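Local coordinates for protein putative dehydratase (Mesorhizobium loti, PDB 2POZ) that is of unproven function but belongs to the mandelate racemase/muconate lactonizing enzyme group of the enolase superfamily and is probably a lyase, perhaps a dehydratase, at residues N9-K14 with L22-T27; F158-Q163 with L202-S207; L184-V189 with R220-L225; V344-N349 with R373-Y378. One frame throughout, in Å; residues are numbered along the deposited sequence.

Contact 1: residues N9-K14 with L22-T27; sequences NIYLLK and LVEIST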
loop_
_atom_site.group_PDB
_atom_site.type_symbol
_atom_site.label_atom_id
_atom_site.label_comp_id
_atom_site.label_asym_id
_atom_site.label_seq_id
_atom_site.Cartn_x
_atom_site.Cartn_y
_atom_site.Cartn_z
ATOM N N ASN A 9 -35.050 -27.011 -23.711
ATOM C CA ASN A 9 -35.481 -28.032 -22.761
ATOM C C ASN A 9 -34.492 -28.080 -21.604
ATOM O O ASN A 9 -33.278 -28.009 -21.808
ATOM C CB ASN A 9 -35.545 -29.411 -23.432
ATOM C CG ASN A 9 -36.777 -29.584 -24.315
ATOM O OD1 ASN A 9 -36.795 -30.433 -25.202
ATOM N ND2 ASN A 9 -37.811 -28.792 -24.064
ATOM N N ILE A 10 -35.024 -28.205 -20.393
ATOM C CA ILE A 10 -34.211 -28.262 -19.189
ATOM C C ILE A 10 -34.422 -29.606 -18.506
ATOM O O ILE A 10 -35.554 -30.002 -18.231
ATOM C CB ILE A 10 -34.597 -27.132 -18.227
ATOM C CG1 ILE A 10 -34.430 -25.787 -18.937
ATOM C CG2 ILE A 10 -33.719 -27.184 -16.979
ATOM C CD1 ILE A 10 -35.277 -24.689 -18.364
ATOM N N TYR A 11 -33.318 -30.288 -18.226
ATOM C CA TYR A 11 -33.348 -31.606 -17.609
ATOM C C TYR A 11 -32.665 -31.589 -16.247
ATOM O O TYR A 11 -31.564 -31.057 -16.111
ATOM C CB TYR A 11 -32.626 -32.604 -18.525
ATOM C CG TYR A 11 -33.153 -32.625 -19.947
ATOM C CD1 TYR A 11 -34.135 -33.536 -20.335
ATOM C CD2 TYR A 11 -32.694 -31.705 -20.898
ATOM C CE1 TYR A 11 -34.654 -33.533 -21.638
ATOM C CE2 TYR A 11 -33.208 -31.693 -22.208
ATOM C CZ TYR A 11 -34.187 -32.612 -22.564
ATOM O OH TYR A 11 -34.706 -32.605 -23.841
ATOM N N LEU A 12 -33.332 -32.155 -15.244
ATOM C CA LEU A 12 -32.785 -32.246 -13.896
ATOM C C LEU A 12 -32.656 -33.743 -13.626
ATOM O O LEU A 12 -33.602 -34.395 -13.210
ATOM C CB LEU A 12 -33.726 -31.592 -12.882
ATOM C CG LEU A 12 -33.353 -31.676 -11.399
ATOM C CD1 LEU A 12 -31.918 -31.228 -11.170
ATOM C CD2 LEU A 12 -34.321 -30.815 -10.597
ATOM N N LEU A 13 -31.476 -34.282 -13.884
ATOM C CA LEU A 13 -31.247 -35.705 -13.705
ATOM C C LEU A 13 -31.014 -36.197 -12.292
ATOM O O LEU A 13 -30.677 -35.443 -11.380
ATOM C CB LEU A 13 -30.050 -36.161 -14.541
ATOM C CG LEU A 13 -30.186 -36.430 -16.041
ATOM C CD1 LEU A 13 -30.567 -35.163 -16.770
ATOM C CD2 LEU A 13 -28.863 -36.973 -16.567
ATOM N N LYS A 14 -31.223 -37.498 -12.141
ATOM C CA LYS A 14 -30.950 -38.208 -10.905
ATOM C C LYS A 14 -29.961 -39.193 -11.488
ATOM O O LYS A 14 -30.347 -40.104 -12.216
ATOM C CB LYS A 14 -32.176 -38.954 -10.372
ATOM C CG LYS A 14 -31.882 -39.707 -9.069
ATOM C CD LYS A 14 -33.084 -40.484 -8.541
ATOM C CE LYS A 14 -33.289 -41.784 -9.302
ATOM N NZ LYS A 14 -34.300 -42.657 -8.635
ATOM N N LEU A 22 -29.070 -30.223 -17.155
ATOM C CA LEU A 22 -28.712 -30.026 -18.550
ATOM C C LEU A 22 -29.707 -29.161 -19.295
ATOM O O LEU A 22 -30.856 -29.022 -18.886
ATOM C CB LEU A 22 -28.628 -31.371 -19.276
ATOM C CG LEU A 22 -28.024 -32.594 -18.594
ATOM C CD1 LEU A 22 -28.146 -33.776 -19.562
ATOM C CD2 LEU A 22 -26.581 -32.353 -18.205
ATOM N N VAL A 23 -29.247 -28.588 -20.401
ATOM C CA VAL A 23 -30.093 -27.766 -21.242
ATOM C C VAL A 23 -29.864 -28.197 -22.688
ATOM O O VAL A 23 -28.755 -28.577 -23.066
ATOM C CB VAL A 23 -29.772 -26.253 -21.095
ATOM C CG1 VAL A 23 -28.378 -25.943 -21.636
ATOM C CG2 VAL A 23 -30.816 -25.427 -21.844
ATOM N N GLU A 24 -30.930 -28.180 -23.479
ATOM C CA GLU A 24 -30.849 -28.531 -24.882
ATOM C C GLU A 24 -31.559 -27.424 -25.637
ATOM O O GLU A 24 -32.741 -27.175 -25.406
ATOM C CB GLU A 24 -31.556 -29.854 -25.176
ATOM C CG GLU A 24 -31.546 -30.193 -26.656
ATOM C CD GLU A 24 -32.428 -31.380 -27.001
ATOM O OE1 GLU A 24 -33.668 -31.284 -26.832
ATOM O OE2 GLU A 24 -31.871 -32.404 -27.444
ATOM N N ILE A 25 -30.837 -26.764 -26.534
ATOM C CA ILE A 25 -31.414 -25.675 -27.315
ATOM C C ILE A 25 -31.694 -26.158 -28.731
ATOM O O ILE A 25 -30.793 -26.635 -29.417
ATOM C CB ILE A 25 -30.447 -24.465 -27.384
ATOM C CG1 ILE A 25 -30.178 -23.926 -25.976
ATOM C CG2 ILE A 25 -31.034 -23.371 -28.283
ATOM C CD1 ILE A 25 -29.110 -22.827 -25.934
ATOM N N SER A 26 -32.947 -26.032 -29.166
ATOM C CA SER A 26 -33.332 -26.448 -30.514
ATOM C C SER A 26 -33.516 -25.226 -31.404
ATOM O O SER A 26 -33.899 -24.162 -30.921
ATOM C CB SER A 26 -34.639 -27.247 -30.474
ATOM O OG SER A 26 -34.478 -28.443 -29.734
ATOM N N THR A 27 -33.244 -25.388 -32.699
ATOM C CA THR A 27 -33.385 -24.306 -33.675
ATOM C C THR A 27 -34.333 -24.725 -34.810
ATOM O O THR A 27 -34.660 -25.911 -34.965
ATOM C CB THR A 27 -32.028 -23.923 -34.302
ATOM O OG1 THR A 27 -31.475 -25.061 -34.975
ATOM C CG2 THR A 27 -31.054 -23.443 -33.232
#

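Contact 2: residues F158-Q163 with L202-S207; sequences FYPLAQ and LMVDLS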
loop_
_atom_site.group_PDB
_atom_site.type_symbol
_atom_site.label_atom_id
_atom_site.label_comp_id
_atom_site.label_asym_id
_atom_site.label_seq_id
_atom_site.Cartn_x
_atom_site.Cartn_y
_atom_site.Cartn_z
ATOM N N PHE A 158 -7.791 -35.543 -2.965
ATOM C CA PHE A 158 -8.711 -35.987 -1.926
ATOM C C PHE A 158 -8.914 -34.947 -0.831
ATOM O O PHE A 158 -8.073 -34.079 -0.612
ATOM C CB PHE A 158 -8.233 -37.320 -1.322
ATOM C CG PHE A 158 -6.873 -37.253 -0.684
ATOM C CD1 PHE A 158 -6.736 -37.302 0.698
ATOM C CD2 PHE A 158 -5.724 -37.154 -1.469
ATOM C CE1 PHE A 158 -5.474 -37.252 1.298
ATOM C CE2 PHE A 158 -4.459 -37.103 -0.879
ATOM C CZ PHE A 158 -4.335 -37.155 0.509
ATOM N N TYR A 159 -10.061 -35.049 -0.166
ATOM C CA TYR A 159 -10.457 -34.158 0.923
ATOM C C TYR A 159 -10.217 -34.961 2.203
ATOM O O TYR A 159 -10.910 -35.941 2.464
ATOM C CB TYR A 159 -11.944 -33.815 0.757
ATOM C CG TYR A 159 -12.546 -32.967 1.852
ATOM C CD1 TYR A 159 -12.165 -31.631 2.025
ATOM C CD2 TYR A 159 -13.517 -33.493 2.708
ATOM C CE1 TYR A 159 -12.740 -30.837 3.020
ATOM C CE2 TYR A 159 -14.102 -32.709 3.706
ATOM C CZ TYR A 159 -13.709 -31.381 3.853
ATOM O OH TYR A 159 -14.307 -30.604 4.813
ATOM N N PRO A 160 -9.231 -34.557 3.019
ATOM C CA PRO A 160 -8.927 -35.283 4.255
ATOM C C PRO A 160 -9.599 -34.790 5.528
ATOM O O PRO A 160 -9.328 -35.315 6.612
ATOM C CB PRO A 160 -7.420 -35.139 4.348
ATOM C CG PRO A 160 -7.241 -33.689 3.953
ATOM C CD PRO A 160 -8.188 -33.549 2.741
ATOM N N LEU A 161 -10.480 -33.802 5.412
ATOM C CA LEU A 161 -11.123 -33.238 6.593
ATOM C C LEU A 161 -12.549 -33.708 6.897
ATOM O O LEU A 161 -13.200 -33.156 7.782
ATOM C CB LEU A 161 -11.097 -31.699 6.491
ATOM C CG LEU A 161 -9.756 -31.031 6.139
ATOM C CD1 LEU A 161 -9.924 -29.502 6.070
ATOM C CD2 LEU A 161 -8.695 -31.411 7.187
ATOM N N ALA A 162 -13.042 -34.722 6.190
ATOM C CA ALA A 162 -14.417 -35.187 6.425
ATOM C C ALA A 162 -14.606 -35.808 7.812
ATOM O O ALA A 162 -13.728 -36.506 8.320
ATOM C CB ALA A 162 -14.837 -36.185 5.345
ATOM N N GLN A 163 -15.759 -35.546 8.414
ATOM C CA GLN A 163 -16.073 -36.077 9.730
ATOM C C GLN A 163 -17.281 -37.011 9.616
ATOM O O GLN A 163 -18.246 -36.700 8.924
ATOM C CB GLN A 163 -16.440 -34.955 10.711
ATOM C CG GLN A 163 -15.776 -33.603 10.498
ATOM C CD GLN A 163 -14.305 -33.587 10.857
ATOM O OE1 GLN A 163 -13.856 -34.313 11.751
ATOM N NE2 GLN A 163 -13.546 -32.737 10.173
ATOM N N LEU A 202 0.074 -36.022 -5.292
ATOM C CA LEU A 202 -1.090 -35.914 -4.432
ATOM C C LEU A 202 -1.568 -34.472 -4.299
ATOM O O LEU A 202 -0.779 -33.563 -4.049
ATOM C CB LEU A 202 -0.769 -36.473 -3.045
ATOM C CG LEU A 202 -0.335 -37.942 -3.002
ATOM C CD1 LEU A 202 -0.055 -38.342 -1.560
ATOM C CD2 LEU A 202 -1.419 -38.821 -3.605
HETATM N N MSE A 203 -2.864 -34.271 -4.478
HETATM C CA MSE A 203 -3.447 -32.947 -4.333
HETATM C C MSE A 203 -4.365 -33.014 -3.119
HETATM O O MSE A 203 -5.171 -33.933 -2.985
HETATM C CB MSE A 203 -4.257 -32.552 -5.574
HETATM C CG MSE A 203 -3.433 -32.271 -6.826
HETATM SE SE MSE A 203 -2.598 -33.850 -7.620
HETATM C CE MSE A 203 -2.055 -33.068 -9.320
ATOM N N VAL A 204 -4.230 -32.049 -2.223
ATOM C CA VAL A 204 -5.056 -32.015 -1.031
ATOM C C VAL A 204 -6.075 -30.878 -1.120
ATOM O O VAL A 204 -5.712 -29.697 -1.158
ATOM C CB VAL A 204 -4.185 -31.835 0.238
ATOM C CG1 VAL A 204 -5.059 -31.549 1.444
ATOM C CG2 VAL A 204 -3.370 -33.100 0.482
ATOM N N ASP A 205 -7.350 -31.245 -1.170
ATOM C CA ASP A 205 -8.436 -30.271 -1.226
ATOM C C ASP A 205 -8.961 -30.061 0.194
ATOM O O ASP A 205 -9.395 -31.015 0.848
ATOM C CB ASP A 205 -9.552 -30.785 -2.147
ATOM C CG ASP A 205 -10.801 -29.902 -2.121
ATOM O OD1 ASP A 205 -10.708 -28.710 -1.752
ATOM O OD2 ASP A 205 -11.881 -30.408 -2.482
ATOM N N LEU A 206 -8.893 -28.821 0.677
ATOM C CA LEU A 206 -9.370 -28.503 2.017
ATOM C C LEU A 206 -10.805 -27.977 1.974
ATOM O O LEU A 206 -11.464 -27.847 3.006
ATOM C CB LEU A 206 -8.442 -27.485 2.692
ATOM C CG LEU A 206 -6.987 -27.947 2.856
ATOM C CD1 LEU A 206 -6.211 -26.934 3.701
ATOM C CD2 LEU A 206 -6.946 -29.326 3.513
ATOM N N SER A 207 -11.278 -27.678 0.769
ATOM C CA SER A 207 -12.641 -27.194 0.552
ATOM C C SER A 207 -13.061 -26.138 1.572
ATOM O O SER A 207 -14.152 -26.213 2.127
ATOM C CB SER A 207 -13.620 -28.381 0.600
ATOM O OG SER A 207 -14.868 -28.069 0.000
HETATM O O HOH W 1 -13.967 -27.840 4.539
#

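Contact 3: residues L184-V189 with R220-L225; sequences LAYRRV and RKIGEL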
loop_
_atom_site.group_PDB
_atom_site.type_symbol
_atom_site.label_atom_id
_atom_site.label_comp_id
_atom_site.label_asym_id
_atom_site.label_seq_id
_atom_site.Cartn_x
_atom_site.Cartn_y
_atom_site.Cartn_z
ATOM N N LEU A 184 -6.073 -36.970 12.982
ATOM C CA LEU A 184 -6.609 -37.992 12.101
ATOM C C LEU A 184 -6.512 -37.508 10.646
ATOM O O LEU A 184 -6.221 -38.287 9.739
ATOM C CB LEU A 184 -8.061 -38.276 12.500
ATOM C CG LEU A 184 -8.849 -39.435 11.886
ATOM C CD1 LEU A 184 -9.340 -39.033 10.529
ATOM C CD2 LEU A 184 -7.990 -40.689 11.825
ATOM N N ALA A 185 -6.742 -36.216 10.432
ATOM C CA ALA A 185 -6.664 -35.647 9.089
ATOM C C ALA A 185 -5.249 -35.863 8.559
ATOM O O ALA A 185 -5.052 -36.265 7.412
ATOM C CB ALA A 185 -6.983 -34.152 9.129
ATOM N N TYR A 186 -4.266 -35.597 9.411
ATOM C CA TYR A 186 -2.875 -35.765 9.031
ATOM C C TYR A 186 -2.546 -37.226 8.705
ATOM O O TYR A 186 -1.833 -37.508 7.736
ATOM C CB TYR A 186 -1.957 -35.279 10.155
ATOM C CG TYR A 186 -0.519 -35.693 9.949
ATOM C CD1 TYR A 186 0.281 -35.061 8.998
ATOM C CD2 TYR A 186 0.025 -36.758 10.672
ATOM C CE1 TYR A 186 1.595 -35.484 8.769
ATOM C CE2 TYR A 186 1.330 -37.190 10.452
ATOM C CZ TYR A 186 2.108 -36.551 9.504
ATOM O OH TYR A 186 3.399 -36.978 9.297
ATOM N N ARG A 187 -3.064 -38.147 9.516
ATOM C CA ARG A 187 -2.817 -39.570 9.310
ATOM C C ARG A 187 -3.439 -40.044 8.005
ATOM O O ARG A 187 -2.903 -40.934 7.348
ATOM C CB ARG A 187 -3.369 -40.392 10.483
ATOM C CG ARG A 187 -2.657 -40.120 11.805
ATOM C CD ARG A 187 -1.187 -40.514 11.733
ATOM N NE ARG A 187 -0.418 -39.996 12.866
ATOM C CZ ARG A 187 0.892 -40.160 13.027
ATOM N NH1 ARG A 187 1.599 -40.834 12.129
ATOM N NH2 ARG A 187 1.499 -39.634 14.084
ATOM N N ARG A 188 -4.570 -39.452 7.628
ATOM C CA ARG A 188 -5.225 -39.824 6.382
ATOM C C ARG A 188 -4.328 -39.446 5.203
ATOM O O ARG A 188 -4.164 -40.225 4.261
ATOM C CB ARG A 188 -6.573 -39.112 6.240
ATOM C CG ARG A 188 -7.686 -39.630 7.138
ATOM C CD ARG A 188 -8.901 -38.715 7.020
ATOM N NE ARG A 188 -10.085 -39.233 7.698
ATOM C CZ ARG A 188 -11.125 -38.484 8.050
ATOM N NH1 ARG A 188 -11.112 -37.180 7.791
ATOM N NH2 ARG A 188 -12.186 -39.034 8.641
ATOM N N VAL A 189 -3.752 -38.245 5.252
ATOM C CA VAL A 189 -2.874 -37.798 4.175
ATOM C C VAL A 189 -1.631 -38.694 4.120
ATOM O O VAL A 189 -1.196 -39.110 3.042
ATOM C CB VAL A 189 -2.446 -36.311 4.371
ATOM C CG1 VAL A 189 -1.536 -35.872 3.233
ATOM C CG2 VAL A 189 -3.682 -35.416 4.410
ATOM N N ARG A 220 1.638 -26.951 7.008
ATOM C CA ARG A 220 3.052 -27.107 7.317
ATOM C C ARG A 220 3.318 -28.548 7.745
ATOM O O ARG A 220 4.348 -29.121 7.404
ATOM C CB ARG A 220 3.464 -26.139 8.429
ATOM C CG ARG A 220 3.599 -24.695 7.950
ATOM C CD ARG A 220 3.913 -23.747 9.104
ATOM N NE ARG A 220 4.171 -22.395 8.622
ATOM C CZ ARG A 220 4.057 -21.303 9.369
ATOM N NH1 ARG A 220 3.688 -21.408 10.639
ATOM N NH2 ARG A 220 4.297 -20.106 8.842
ATOM N N LYS A 221 2.381 -29.135 8.481
ATOM C CA LYS A 221 2.552 -30.506 8.939
ATOM C C LYS A 221 2.617 -31.493 7.785
ATOM O O LYS A 221 3.444 -32.402 7.808
ATOM C CB LYS A 221 1.421 -30.899 9.891
ATOM C CG LYS A 221 1.670 -32.189 10.669
ATOM C CD LYS A 221 0.610 -32.383 11.749
ATOM C CE LYS A 221 0.835 -33.670 12.541
ATOM N NZ LYS A 221 2.169 -33.698 13.219
ATOM N N ILE A 222 1.773 -31.315 6.767
ATOM C CA ILE A 222 1.776 -32.248 5.642
ATOM C C ILE A 222 2.797 -31.922 4.556
ATOM O O ILE A 222 2.977 -32.702 3.620
ATOM C CB ILE A 222 0.379 -32.357 4.966
ATOM C CG1 ILE A 222 -0.030 -31.010 4.353
ATOM C CG2 ILE A 222 -0.647 -32.830 5.986
ATOM C CD1 ILE A 222 -1.286 -31.079 3.467
ATOM N N GLY A 223 3.465 -30.779 4.684
ATOM C CA GLY A 223 4.448 -30.377 3.692
ATOM C C GLY A 223 5.517 -31.417 3.405
ATOM O O GLY A 223 6.024 -31.509 2.289
ATOM N N GLU A 224 5.848 -32.208 4.419
ATOM C CA GLU A 224 6.865 -33.245 4.305
ATOM C C GLU A 224 6.356 -34.474 3.550
ATOM O O GLU A 224 7.124 -35.383 3.241
ATOM C CB GLU A 224 7.340 -33.652 5.704
ATOM C CG GLU A 224 7.978 -32.511 6.523
ATOM C CD GLU A 224 7.052 -31.309 6.733
ATOM O OE1 GLU A 224 5.878 -31.505 7.128
ATOM O OE2 GLU A 224 7.500 -30.163 6.511
ATOM N N LEU A 225 5.062 -34.500 3.250
ATOM C CA LEU A 225 4.488 -35.629 2.524
ATOM C C LEU A 225 4.501 -35.417 1.006
ATOM O O LEU A 225 3.940 -36.217 0.258
ATOM C CB LEU A 225 3.064 -35.898 3.023
ATOM C CG LEU A 225 3.031 -36.264 4.514
ATOM C CD1 LEU A 225 1.604 -36.435 4.992
ATOM C CD2 LEU A 225 3.829 -37.547 4.733
#

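Contact 4: residues V344-N349 with R373-Y378; sequences VEVLEN and RNIEPY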
loop_
_atom_site.group_PDB
_atom_site.type_symbol
_atom_site.label_atom_id
_atom_site.label_comp_id
_atom_site.label_asym_id
_atom_site.label_seq_id
_atom_site.Cartn_x
_atom_site.Cartn_y
_atom_site.Cartn_z
ATOM N N VAL A 344 -26.615 -42.305 -15.009
ATOM C CA VAL A 344 -27.208 -42.095 -16.318
ATOM C C VAL A 344 -26.203 -41.583 -17.339
ATOM O O VAL A 344 -25.673 -40.480 -17.200
ATOM C CB VAL A 344 -28.375 -41.079 -16.246
ATOM C CG1 VAL A 344 -28.917 -40.800 -17.652
ATOM C CG2 VAL A 344 -29.472 -41.621 -15.348
ATOM N N GLU A 345 -25.943 -42.384 -18.369
ATOM C CA GLU A 345 -25.031 -41.975 -19.429
ATOM C C GLU A 345 -25.814 -41.053 -20.365
ATOM O O GLU A 345 -26.774 -41.479 -21.006
ATOM C CB GLU A 345 -24.528 -43.194 -20.203
ATOM C CG GLU A 345 -23.557 -42.834 -21.318
ATOM C CD GLU A 345 -22.404 -41.973 -20.822
ATOM O OE1 GLU A 345 -21.605 -42.474 -20.004
ATOM O OE2 GLU A 345 -22.310 -40.797 -21.244
ATOM N N VAL A 346 -25.409 -39.789 -20.438
ATOM C CA VAL A 346 -26.104 -38.820 -21.283
ATOM C C VAL A 346 -25.554 -38.743 -22.705
ATOM O O VAL A 346 -26.183 -38.163 -23.585
ATOM C CB VAL A 346 -26.047 -37.393 -20.664
ATOM C CG1 VAL A 346 -26.615 -37.413 -19.248
ATOM C CG2 VAL A 346 -24.610 -36.887 -20.657
ATOM N N LEU A 347 -24.386 -39.326 -22.940
ATOM C CA LEU A 347 -23.801 -39.261 -24.272
ATOM C C LEU A 347 -23.767 -40.590 -24.995
ATOM O O LEU A 347 -23.576 -41.640 -24.386
ATOM C CB LEU A 347 -22.378 -38.705 -24.203
ATOM C CG LEU A 347 -22.216 -37.275 -23.686
ATOM C CD1 LEU A 347 -20.761 -36.862 -23.834
ATOM C CD2 LEU A 347 -23.127 -36.335 -24.467
ATOM N N GLU A 348 -23.938 -40.531 -26.309
ATOM C CA GLU A 348 -23.902 -41.732 -27.124
ATOM C C GLU A 348 -22.440 -42.153 -27.239
ATOM O O GLU A 348 -22.114 -43.340 -27.300
ATOM C CB GLU A 348 -24.470 -41.437 -28.512
ATOM C CG GLU A 348 -24.833 -42.679 -29.285
ATOM C CD GLU A 348 -26.012 -43.397 -28.670
ATOM O OE1 GLU A 348 -27.127 -42.821 -28.687
ATOM O OE2 GLU A 348 -25.822 -44.526 -28.164
ATOM N N ASN A 349 -21.562 -41.156 -27.244
ATOM C CA ASN A 349 -20.130 -41.382 -27.374
ATOM C C ASN A 349 -19.351 -40.684 -26.263
ATOM O O ASN A 349 -18.624 -39.719 -26.506
ATOM C CB ASN A 349 -19.680 -40.860 -28.731
ATOM C CG ASN A 349 -20.533 -39.697 -29.204
ATOM O OD1 ASN A 349 -20.635 -38.665 -28.528
ATOM N ND2 ASN A 349 -21.166 -39.860 -30.364
ATOM N N ARG A 373 -33.298 -40.666 -25.182
ATOM C CA ARG A 373 -34.072 -41.620 -24.395
ATOM C C ARG A 373 -33.633 -41.649 -22.932
ATOM O O ARG A 373 -34.446 -41.900 -22.043
ATOM C CB ARG A 373 -33.957 -43.034 -24.971
ATOM C CG ARG A 373 -34.570 -44.087 -24.050
ATOM C CD ARG A 373 -34.392 -45.509 -24.556
ATOM N NE ARG A 373 -34.791 -46.487 -23.541
ATOM C CZ ARG A 373 -34.882 -47.798 -23.755
ATOM N NH1 ARG A 373 -34.604 -48.291 -24.953
ATOM N NH2 ARG A 373 -35.250 -48.615 -22.775
ATOM N N ASN A 374 -32.354 -41.390 -22.679
ATOM C CA ASN A 374 -31.850 -41.419 -21.309
ATOM C C ASN A 374 -32.139 -40.175 -20.474
ATOM O O ASN A 374 -32.249 -40.263 -19.253
ATOM C CB ASN A 374 -30.349 -41.703 -21.309
ATOM C CG ASN A 374 -30.039 -43.146 -21.648
ATOM O OD1 ASN A 374 -30.953 -43.953 -21.824
ATOM N ND2 ASN A 374 -28.755 -43.482 -21.734
ATOM N N ILE A 375 -32.272 -39.021 -21.121
ATOM C CA ILE A 375 -32.532 -37.795 -20.377
ATOM C C ILE A 375 -33.989 -37.339 -20.411
ATOM O O ILE A 375 -34.432 -36.600 -19.530
ATOM C CB ILE A 375 -31.645 -36.631 -20.881
ATOM C CG1 ILE A 375 -32.007 -36.285 -22.330
ATOM C CG2 ILE A 375 -30.168 -37.008 -20.762
ATOM C CD1 ILE A 375 -31.254 -35.100 -22.886
ATOM N N GLU A 376 -34.735 -37.773 -21.426
ATOM C CA GLU A 376 -36.137 -37.388 -21.556
ATOM C C GLU A 376 -36.959 -37.617 -20.282
ATOM O O GLU A 376 -37.808 -36.795 -19.938
ATOM C CB GLU A 376 -36.771 -38.125 -22.740
ATOM C CG GLU A 376 -38.193 -37.696 -23.075
ATOM C CD GLU A 376 -38.325 -36.201 -23.326
ATOM O OE1 GLU A 376 -37.368 -35.588 -23.858
ATOM O OE2 GLU A 376 -39.398 -35.643 -23.003
ATOM N N PRO A 377 -36.717 -38.731 -19.560
ATOM C CA PRO A 377 -37.472 -38.994 -18.331
ATOM C C PRO A 377 -37.236 -37.915 -17.273
ATOM O O PRO A 377 -38.022 -37.764 -16.335
ATOM C CB PRO A 377 -36.932 -40.350 -17.868
ATOM C CG PRO A 377 -36.543 -41.015 -19.143
ATOM C CD PRO A 377 -35.867 -39.884 -19.903
ATOM N N TYR A 378 -36.155 -37.162 -17.436
ATOM C CA TYR A 378 -35.802 -36.126 -16.478
ATOM C C TYR A 378 -36.129 -34.699 -16.932
ATOM O O TYR A 378 -35.719 -33.719 -16.296
ATOM C CB TYR A 378 -34.321 -36.280 -16.125
ATOM C CG TYR A 378 -34.035 -37.627 -15.492
ATOM C CD1 TYR A 378 -34.457 -37.916 -14.190
ATOM C CD2 TYR A 378 -33.415 -38.645 -16.221
ATOM C CE1 TYR A 378 -34.270 -39.191 -13.632
ATOM C CE2 TYR A 378 -33.228 -39.915 -15.675
ATOM C CZ TYR A 378 -33.658 -40.179 -14.383
ATOM O OH TYR A 378 -33.479 -41.440 -13.856
#

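Contact 1: residues N9-K14 with L22-T27
Tyr11 and Leu22 face each other as an antiparallel hydrogen-bonded pair: Tyr11 N gives a 2.8 Å bond to Leu22 O, nearly straight at 176°, and Leu22 N returns one of 2.8 Å to Tyr11 O. Asn9 and Glu24 form the next such pair, Asn9 N to Glu24 O and Glu24 N to Asn9 O both at 2.9 Å. Between them Ile10 and Val23 make the non-hydrogen-bonded pair, where Val23 CA comes within 3.2 Å of Asn9 O in a CA-H...O contact. These bridges define the hairpin of strands 5-12 and 21-27, whose axes here run 161° apart, in the antiparallel sheet of the enolase-type N-terminal domain; strands 33-37 and 379-383 flank the pair. On the face bearing Tyr11 and Leu22, Glu24 CB packs at the edge of the Tyr11 ring; with CG anti to the backbone N (chi1 177°) and the chain extended beyond it, the carboxylate reaches the tyrosine hydroxyl. There Tyr11 OH makes a weak 3.4 Å bond to Glu24 OE1, ring and carboxylate planes almost perpendicular. Leu13 CD1 reaches Leu22 CD1 at 3.9 Å. Helix 372-375 covers this face; Ile10 and Val23 turn to helix 45-59.

Contact 2: residues F158-Q163 with L202-S207
Phe158 O accepts a 3.0 Å bond from Asp205 N, the donor standing above the carbonyl plane, while Phe158 N donates to Met203 O (a selenomethionine) at 3.1 Å; together they make Phe158 and Val204 a parallel bridge. One residue on, Asp205 O receives Tyr159 CA in a CA-H...O contact of 3.3 Å and also lies at the Tyr159 ring edge, 3.1 Å from CD1. Leu206 O meets the same edge at CE1. Having Tyr159 CG anti to the backbone N (chi1 176°) brings the ring edge to both carbonyls. The Tyr159 hydroxyl bonds Val172 N and a water that donates to Ser207 O. Asp205 OD1 accepts from Ser207 N, closing an Asx turn just after the strand. Apolar contacts complete the join: Pro160 CD lies 3.9 Å from Val204 CG1, and Leu161 CD1 equally far from Leu206 CD2. Strands 155-158, 201-205 and 227-231 adjoin in that order in the parallel sheet of the TIM-like barrel; helix 179-196 packs on Phe158 and Pro160, helix 212-222 on Leu206.

Contact 3: residues L184-V189 with R220-L225
The Tyr186 ring carries the Lys221 chain on one face: CE stands 3.5 Å above the ring plane, displaced toward the rim, in a CH-pi contact. Lys221 NZ sits 4.5 Å from the Tyr186 ring centroid and 7° off the normal, a cation-pi geometry reached by the bend at chi4 (59°). The side chains cross at about a right angle. In the ring plane, Ile222 CG2 meets the edge at Tyr186 CD1 (3.9 Å) and Arg187 NE lies at another part of the rim; Tyr186 CE2 lies over the centre of one face of the Arg187 guanidinium, which is paired with Glu183. Further along the helix, Val189 CG1 touches Leu225 CD1 at 3.6 Å, which also approaches Tyr186 CE1. An alanine in place of Tyr186 would probably leave the Lys221 ammonium without its aromatic partner and open a gap beside Ile222 and Leu225. Helix 179-196 thus packs against the end of helix 212-222, as expected of consecutive outer helices in a beta/alpha barrel.

Contact 4: residues V344-N349 with R373-Y378
Asn374 ND2 donates to Glu345 O at 2.9 Å and 171°, lying in the carbonyl plane, while the acceptor lies only 5° out of the Asn374 amide plane. Asn374 CB lies 4.0 Å from Val344 CG1. On the buried side, Val346 CG1 meets Ile375 CG2 at 3.9 Å, the two side chains crossing at about a right angle; Leu22 touches both. The loop 344-349 follows strand 331-333, and the short helix 372-375 leads into strand 379-383 of the N-terminal sheet, which makes this an interdomain seam of the enolase-type fold. A leucine in place of Asn374 would probably leave Glu345 O without this amide donor and the loop less firmly fixed to the helix. The looser, partly exposed side has Val344 CG2 at 4.1 Å from Tyr378 CE2, a single oblique contact. Glu345 turns its carboxylate away from the helix: Glu345 OE2 takes Leu347 N at 3.1 Å and bonds Ser312 OG, while OE1 bonds Tyr343 OH.

Overall arrangement
The four contacts form two touching pairs well apart in the fold. Contacts 1 and 4 have centres about 10 Å apart, and contact 4 lies against the N-terminal sheet of contact 1: Leu12 N probably bonds Tyr378 O at 3.0 Å, and Leu13 CD2 packs on Val346 CG1 at 3.5 Å. Contacts 2 and 3, also about 10 Å apart between centres, interleave along the chain, the strand ends and loop of contact 2 alternating with the helices of contact 3. There Arg188 NH1 probably bonds both Pro160 O and Ala162 O at 2.8 Å. Contacts 1 and 2 have centres about 32 Å apart. Enolase-superfamily active sites lie at the barrel strands' C-terminal ends, so contact 2 probably lies near the presumed active-site end.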